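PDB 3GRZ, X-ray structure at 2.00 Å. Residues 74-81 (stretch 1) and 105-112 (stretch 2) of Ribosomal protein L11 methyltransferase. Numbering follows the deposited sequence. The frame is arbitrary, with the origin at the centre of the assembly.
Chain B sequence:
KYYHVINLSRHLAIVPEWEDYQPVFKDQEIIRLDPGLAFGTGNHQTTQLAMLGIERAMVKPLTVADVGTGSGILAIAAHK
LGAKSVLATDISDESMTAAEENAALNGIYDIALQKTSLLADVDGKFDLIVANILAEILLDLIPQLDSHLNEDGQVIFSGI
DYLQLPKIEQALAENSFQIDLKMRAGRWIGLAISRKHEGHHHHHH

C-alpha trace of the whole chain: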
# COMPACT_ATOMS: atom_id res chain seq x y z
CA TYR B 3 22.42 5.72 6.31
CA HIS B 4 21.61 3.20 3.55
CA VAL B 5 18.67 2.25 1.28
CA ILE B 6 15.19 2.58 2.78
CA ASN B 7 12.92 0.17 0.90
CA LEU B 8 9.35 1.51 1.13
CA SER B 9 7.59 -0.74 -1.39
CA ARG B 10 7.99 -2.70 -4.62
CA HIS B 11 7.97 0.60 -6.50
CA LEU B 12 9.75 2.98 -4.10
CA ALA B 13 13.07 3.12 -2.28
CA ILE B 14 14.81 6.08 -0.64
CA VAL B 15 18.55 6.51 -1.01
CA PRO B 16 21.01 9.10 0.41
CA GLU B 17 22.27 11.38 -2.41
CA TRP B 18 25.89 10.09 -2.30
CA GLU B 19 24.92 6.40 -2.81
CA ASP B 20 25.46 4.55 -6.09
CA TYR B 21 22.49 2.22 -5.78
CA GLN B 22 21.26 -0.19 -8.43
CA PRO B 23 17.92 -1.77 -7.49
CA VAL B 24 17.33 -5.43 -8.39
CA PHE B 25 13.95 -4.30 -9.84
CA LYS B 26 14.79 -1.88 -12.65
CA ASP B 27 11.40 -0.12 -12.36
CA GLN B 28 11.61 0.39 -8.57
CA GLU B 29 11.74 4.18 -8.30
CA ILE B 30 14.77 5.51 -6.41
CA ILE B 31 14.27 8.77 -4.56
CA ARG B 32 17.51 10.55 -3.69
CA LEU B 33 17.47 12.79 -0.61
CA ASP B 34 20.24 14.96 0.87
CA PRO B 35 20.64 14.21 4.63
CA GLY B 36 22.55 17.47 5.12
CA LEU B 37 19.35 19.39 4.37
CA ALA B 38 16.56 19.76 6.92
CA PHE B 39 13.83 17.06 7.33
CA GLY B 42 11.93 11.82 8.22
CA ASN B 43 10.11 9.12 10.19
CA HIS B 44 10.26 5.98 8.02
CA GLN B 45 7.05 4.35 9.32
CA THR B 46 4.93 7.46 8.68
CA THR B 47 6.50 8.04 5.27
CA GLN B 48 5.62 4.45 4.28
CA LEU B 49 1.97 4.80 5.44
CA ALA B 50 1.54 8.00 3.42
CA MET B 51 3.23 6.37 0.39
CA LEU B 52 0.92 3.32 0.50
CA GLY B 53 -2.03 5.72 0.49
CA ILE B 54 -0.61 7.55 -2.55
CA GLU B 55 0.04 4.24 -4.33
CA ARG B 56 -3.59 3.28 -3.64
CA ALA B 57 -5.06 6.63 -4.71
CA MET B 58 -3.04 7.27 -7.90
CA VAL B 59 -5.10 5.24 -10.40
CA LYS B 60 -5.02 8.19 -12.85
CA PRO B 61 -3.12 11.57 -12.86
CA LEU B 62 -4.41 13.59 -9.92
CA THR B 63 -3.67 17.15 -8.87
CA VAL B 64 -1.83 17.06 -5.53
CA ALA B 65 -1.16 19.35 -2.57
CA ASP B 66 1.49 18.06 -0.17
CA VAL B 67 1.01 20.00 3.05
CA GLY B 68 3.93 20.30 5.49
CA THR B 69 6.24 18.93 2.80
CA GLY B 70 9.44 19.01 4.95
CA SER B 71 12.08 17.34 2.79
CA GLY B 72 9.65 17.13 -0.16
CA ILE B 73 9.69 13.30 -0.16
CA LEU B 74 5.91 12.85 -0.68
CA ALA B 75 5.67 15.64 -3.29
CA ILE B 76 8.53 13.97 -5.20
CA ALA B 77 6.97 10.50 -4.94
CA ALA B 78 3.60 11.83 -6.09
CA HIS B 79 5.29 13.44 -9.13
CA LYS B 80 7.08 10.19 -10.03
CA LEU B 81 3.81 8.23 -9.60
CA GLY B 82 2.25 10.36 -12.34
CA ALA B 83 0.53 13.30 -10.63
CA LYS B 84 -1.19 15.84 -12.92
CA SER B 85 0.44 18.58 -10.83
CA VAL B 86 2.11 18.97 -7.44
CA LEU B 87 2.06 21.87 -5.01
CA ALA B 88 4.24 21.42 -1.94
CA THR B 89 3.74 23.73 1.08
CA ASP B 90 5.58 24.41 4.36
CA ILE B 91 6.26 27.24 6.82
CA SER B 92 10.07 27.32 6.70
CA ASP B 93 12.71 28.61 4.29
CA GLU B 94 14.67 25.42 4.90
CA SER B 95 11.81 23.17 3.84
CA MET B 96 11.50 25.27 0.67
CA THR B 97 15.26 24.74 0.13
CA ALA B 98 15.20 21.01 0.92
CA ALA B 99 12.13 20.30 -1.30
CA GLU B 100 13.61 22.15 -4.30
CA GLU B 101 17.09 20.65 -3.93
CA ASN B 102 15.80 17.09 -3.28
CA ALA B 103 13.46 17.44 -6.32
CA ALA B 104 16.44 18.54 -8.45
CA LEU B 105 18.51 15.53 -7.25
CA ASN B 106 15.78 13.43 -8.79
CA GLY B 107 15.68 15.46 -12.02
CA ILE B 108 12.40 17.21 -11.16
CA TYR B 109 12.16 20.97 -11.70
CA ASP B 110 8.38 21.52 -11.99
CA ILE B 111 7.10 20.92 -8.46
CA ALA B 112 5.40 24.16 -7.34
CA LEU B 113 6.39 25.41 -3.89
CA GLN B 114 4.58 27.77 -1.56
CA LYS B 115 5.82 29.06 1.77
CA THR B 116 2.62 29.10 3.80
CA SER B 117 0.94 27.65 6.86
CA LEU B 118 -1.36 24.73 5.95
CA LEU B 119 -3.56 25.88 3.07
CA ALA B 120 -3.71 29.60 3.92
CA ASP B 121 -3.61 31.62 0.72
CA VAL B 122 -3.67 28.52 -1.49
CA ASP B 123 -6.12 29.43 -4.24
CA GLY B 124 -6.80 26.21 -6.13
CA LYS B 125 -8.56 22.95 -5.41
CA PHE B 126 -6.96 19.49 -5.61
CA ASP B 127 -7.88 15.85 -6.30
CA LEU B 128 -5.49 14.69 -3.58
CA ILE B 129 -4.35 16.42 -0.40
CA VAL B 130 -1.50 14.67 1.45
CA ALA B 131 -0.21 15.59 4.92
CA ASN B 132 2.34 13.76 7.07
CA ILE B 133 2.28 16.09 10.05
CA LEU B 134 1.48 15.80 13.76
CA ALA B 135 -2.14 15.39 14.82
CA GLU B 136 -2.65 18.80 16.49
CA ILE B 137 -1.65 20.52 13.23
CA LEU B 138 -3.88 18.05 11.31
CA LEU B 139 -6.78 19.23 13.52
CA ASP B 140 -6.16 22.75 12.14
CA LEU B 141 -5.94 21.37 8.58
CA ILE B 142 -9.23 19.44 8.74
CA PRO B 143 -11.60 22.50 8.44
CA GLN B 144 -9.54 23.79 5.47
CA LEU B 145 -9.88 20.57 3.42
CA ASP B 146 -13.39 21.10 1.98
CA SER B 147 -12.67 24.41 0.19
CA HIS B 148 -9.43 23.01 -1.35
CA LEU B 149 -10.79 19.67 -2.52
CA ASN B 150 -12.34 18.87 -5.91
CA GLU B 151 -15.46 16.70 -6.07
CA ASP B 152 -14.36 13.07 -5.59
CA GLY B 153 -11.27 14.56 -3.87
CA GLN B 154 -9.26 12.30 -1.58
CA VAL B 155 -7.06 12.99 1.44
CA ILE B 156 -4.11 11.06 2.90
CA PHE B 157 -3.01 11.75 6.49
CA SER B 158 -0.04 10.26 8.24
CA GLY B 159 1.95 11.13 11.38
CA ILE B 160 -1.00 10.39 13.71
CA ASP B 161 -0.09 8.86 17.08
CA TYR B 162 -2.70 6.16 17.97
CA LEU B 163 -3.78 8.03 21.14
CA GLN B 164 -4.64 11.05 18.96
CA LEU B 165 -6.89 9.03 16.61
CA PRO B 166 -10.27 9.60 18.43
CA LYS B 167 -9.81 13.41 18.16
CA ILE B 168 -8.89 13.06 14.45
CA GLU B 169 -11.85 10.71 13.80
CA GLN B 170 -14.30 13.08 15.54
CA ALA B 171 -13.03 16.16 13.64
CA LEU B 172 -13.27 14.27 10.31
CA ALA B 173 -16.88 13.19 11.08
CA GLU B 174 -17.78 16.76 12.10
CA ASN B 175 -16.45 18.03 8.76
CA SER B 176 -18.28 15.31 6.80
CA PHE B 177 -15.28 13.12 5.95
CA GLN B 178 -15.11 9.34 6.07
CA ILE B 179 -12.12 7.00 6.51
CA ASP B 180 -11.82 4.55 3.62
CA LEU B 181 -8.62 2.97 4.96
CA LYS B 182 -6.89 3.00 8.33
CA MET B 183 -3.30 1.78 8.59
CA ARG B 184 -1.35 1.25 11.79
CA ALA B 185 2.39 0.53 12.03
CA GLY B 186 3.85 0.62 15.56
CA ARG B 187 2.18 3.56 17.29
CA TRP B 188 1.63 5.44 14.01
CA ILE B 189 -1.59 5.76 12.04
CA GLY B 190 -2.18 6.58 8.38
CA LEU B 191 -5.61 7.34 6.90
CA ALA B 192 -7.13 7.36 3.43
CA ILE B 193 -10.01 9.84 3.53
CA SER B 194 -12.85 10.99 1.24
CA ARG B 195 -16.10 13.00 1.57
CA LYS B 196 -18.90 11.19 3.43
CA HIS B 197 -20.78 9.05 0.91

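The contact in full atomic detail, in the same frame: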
# COMPACT_ATOMS: atom_id res chain seq x y z
N LEU B 74 7.23 13.24 -0.17
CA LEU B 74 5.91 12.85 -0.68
C LEU B 74 5.53 13.59 -1.96
O LEU B 74 4.93 13.00 -2.86
CB LEU B 74 4.84 12.99 0.39
CG LEU B 74 5.01 12.21 1.71
CD1 LEU B 74 3.85 12.49 2.64
CD2 LEU B 74 5.18 10.71 1.49
N ALA B 75 5.89 14.87 -2.05
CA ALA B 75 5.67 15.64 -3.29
C ALA B 75 6.44 15.00 -4.45
O ALA B 75 5.90 14.84 -5.54
CB ALA B 75 6.08 17.11 -3.11
N ILE B 76 7.68 14.62 -4.19
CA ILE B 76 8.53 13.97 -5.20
C ILE B 76 7.96 12.61 -5.63
O ILE B 76 7.90 12.30 -6.81
CB ILE B 76 9.99 13.83 -4.68
CG1 ILE B 76 10.64 15.22 -4.59
CG2 ILE B 76 10.83 12.89 -5.58
CD1 ILE B 76 11.84 15.26 -3.62
N ALA B 77 7.56 11.80 -4.66
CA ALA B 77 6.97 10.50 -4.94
C ALA B 77 5.67 10.62 -5.72
O ALA B 77 5.45 9.86 -6.66
CB ALA B 77 6.73 9.79 -3.65
N ALA B 78 4.83 11.58 -5.35
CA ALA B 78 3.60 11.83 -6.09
C ALA B 78 3.89 12.18 -7.54
O ALA B 78 3.22 11.67 -8.44
CB ALA B 78 2.78 12.94 -5.41
N HIS B 79 4.90 13.03 -7.77
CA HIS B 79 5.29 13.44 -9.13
C HIS B 79 5.72 12.22 -9.95
O HIS B 79 5.28 12.05 -11.09
CB HIS B 79 6.41 14.50 -9.09
CG HIS B 79 6.79 15.04 -10.43
ND1 HIS B 79 7.66 14.39 -11.28
CD2 HIS B 79 6.42 16.18 -11.06
CE1 HIS B 79 7.80 15.10 -12.39
NE2 HIS B 79 7.06 16.19 -12.28
N LYS B 80 6.57 11.39 -9.35
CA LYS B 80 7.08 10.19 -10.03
C LYS B 80 5.97 9.17 -10.32
O LYS B 80 6.00 8.48 -11.35
CB LYS B 80 8.18 9.56 -9.20
CG LYS B 80 9.50 10.31 -9.31
CD LYS B 80 10.39 10.02 -8.13
CE LYS B 80 11.81 10.50 -8.35
NZ LYS B 80 12.43 9.94 -9.58
N LEU B 81 4.97 9.12 -9.44
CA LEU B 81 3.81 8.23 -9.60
C LEU B 81 2.77 8.75 -10.58
O LEU B 81 1.71 8.13 -10.74
CB LEU B 81 3.17 7.91 -8.25
CG LEU B 81 4.02 6.98 -7.36
CD1 LEU B 81 3.42 6.86 -5.98
CD2 LEU B 81 4.21 5.61 -7.98
N LEU B 105 17.72 16.78 -7.32
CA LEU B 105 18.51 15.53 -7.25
C LEU B 105 17.84 14.38 -7.97
O LEU B 105 18.49 13.42 -8.39
CB LEU B 105 18.78 15.10 -5.80
CG LEU B 105 19.79 15.89 -4.96
CD1 LEU B 105 19.67 15.45 -3.51
CD2 LEU B 105 21.25 15.75 -5.50
N ASN B 106 16.51 14.47 -8.10
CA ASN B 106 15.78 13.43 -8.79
C ASN B 106 15.35 13.84 -10.20
O ASN B 106 14.53 13.18 -10.82
CB ASN B 106 14.60 12.97 -7.93
CG ASN B 106 15.06 12.26 -6.67
OD1 ASN B 106 15.53 11.13 -6.72
ND2 ASN B 106 14.97 12.94 -5.53
N GLY B 107 15.91 14.96 -10.67
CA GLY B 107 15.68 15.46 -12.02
C GLY B 107 14.31 16.09 -12.22
O GLY B 107 13.79 16.09 -13.33
N ILE B 108 13.74 16.62 -11.14
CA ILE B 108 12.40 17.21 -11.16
C ILE B 108 12.52 18.69 -10.86
O ILE B 108 13.06 19.06 -9.82
CB ILE B 108 11.45 16.55 -10.09
CG1 ILE B 108 11.24 15.06 -10.40
CG2 ILE B 108 10.10 17.26 -10.03
CD1 ILE B 108 10.66 14.26 -9.19
N TYR B 109 12.00 19.51 -11.77
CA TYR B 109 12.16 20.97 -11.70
C TYR B 109 10.82 21.71 -11.71
O TYR B 109 10.78 22.92 -11.52
CB TYR B 109 13.11 21.48 -12.80
CG TYR B 109 14.48 20.85 -12.68
CD1 TYR B 109 15.43 21.37 -11.79
CD2 TYR B 109 14.82 19.71 -13.41
CE1 TYR B 109 16.67 20.79 -11.64
CE2 TYR B 109 16.08 19.11 -13.26
CZ TYR B 109 16.99 19.66 -12.38
OH TYR B 109 18.24 19.08 -12.22
N ASP B 110 9.73 20.95 -11.87
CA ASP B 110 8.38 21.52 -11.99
C ASP B 110 7.43 21.28 -10.82
O ASP B 110 6.22 21.41 -10.99
CB ASP B 110 7.71 21.07 -13.30
CG ASP B 110 7.50 19.56 -13.38
OD1 ASP B 110 7.95 18.81 -12.50
OD2 ASP B 110 6.88 19.12 -14.37
N ILE B 111 7.95 20.92 -9.64
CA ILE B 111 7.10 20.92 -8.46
C ILE B 111 6.92 22.36 -7.97
O ILE B 111 7.91 23.04 -7.70
CB ILE B 111 7.64 20.01 -7.33
CG1 ILE B 111 7.48 18.53 -7.72
CG2 ILE B 111 6.90 20.29 -6.01
CD1 ILE B 111 8.16 17.52 -6.80
N ALA B 112 5.68 22.81 -7.86
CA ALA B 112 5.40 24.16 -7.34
C ALA B 112 5.54 24.19 -5.83
O ALA B 112 5.13 23.26 -5.14
CB ALA B 112 4.01 24.62 -7.74
O HOH W 1 15.09 9.80 -9.03
O HOH W 2 11.78 11.59 -11.55

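How do the two backbones lie against each other? Stretch 1 is helical from Leu74 to Lys80, held by i to i+4 bonds such as His79 N to Ala75 O at 3.0 Å. Most of stretch 2 passes it without regular helix or strand, and the closest CA atoms, those of Ala75 and Ile111, are still 7.5 Å apart. Side chains therefore make much of the contact, which buries 386 Å².

What does Asn106 meet at the start of the contact? Its CB lies 3.7 Å from Lys80 CE, so the aliphatic part of the lysine packs against it. The charged end is served by water: one water accepts from Lys80 NZ at 2.7 Å and donates to Asn106 OD1 at 2.7 Å, while a second accepts from Lys80 NZ at 2.7 Å and donates to Asn106 O at 3.3 Å. Gly107, with a positive phi of 74°, then carries the chain on without touching the helix.

Why is Ile108 so central? Its CA-to-CB bond points toward the helix, and its side chain reaches three residues there. Ile108 CD1 packs 3.9 Å from Ile76 CG2 and 4.0 Å from Lys80 CE. Ile108 CG2 sits over one face of the His79 ring, 3.8 Å from its centroid and almost on the ring normal, a CH-pi contact that sets an aliphatic group against the pi cloud.

How do Asp110 and Ile111 complete the contact? After Tyr109, whose CB points away, Asp110 accepts a weak hydrogen bond: His79 NE2 to Asp110 OD1 is short at 2.8 Å, but the 116° angle at the hydrogen is strongly bent. Ile111 returns to apolar packing, its CD1 lying 4.0 Å from Ile76 CG1 and 4.3 Å from Ala75 CB. Ile111 CD1 also lies 3.7 Å from Ala75 O, close against the helix backbone.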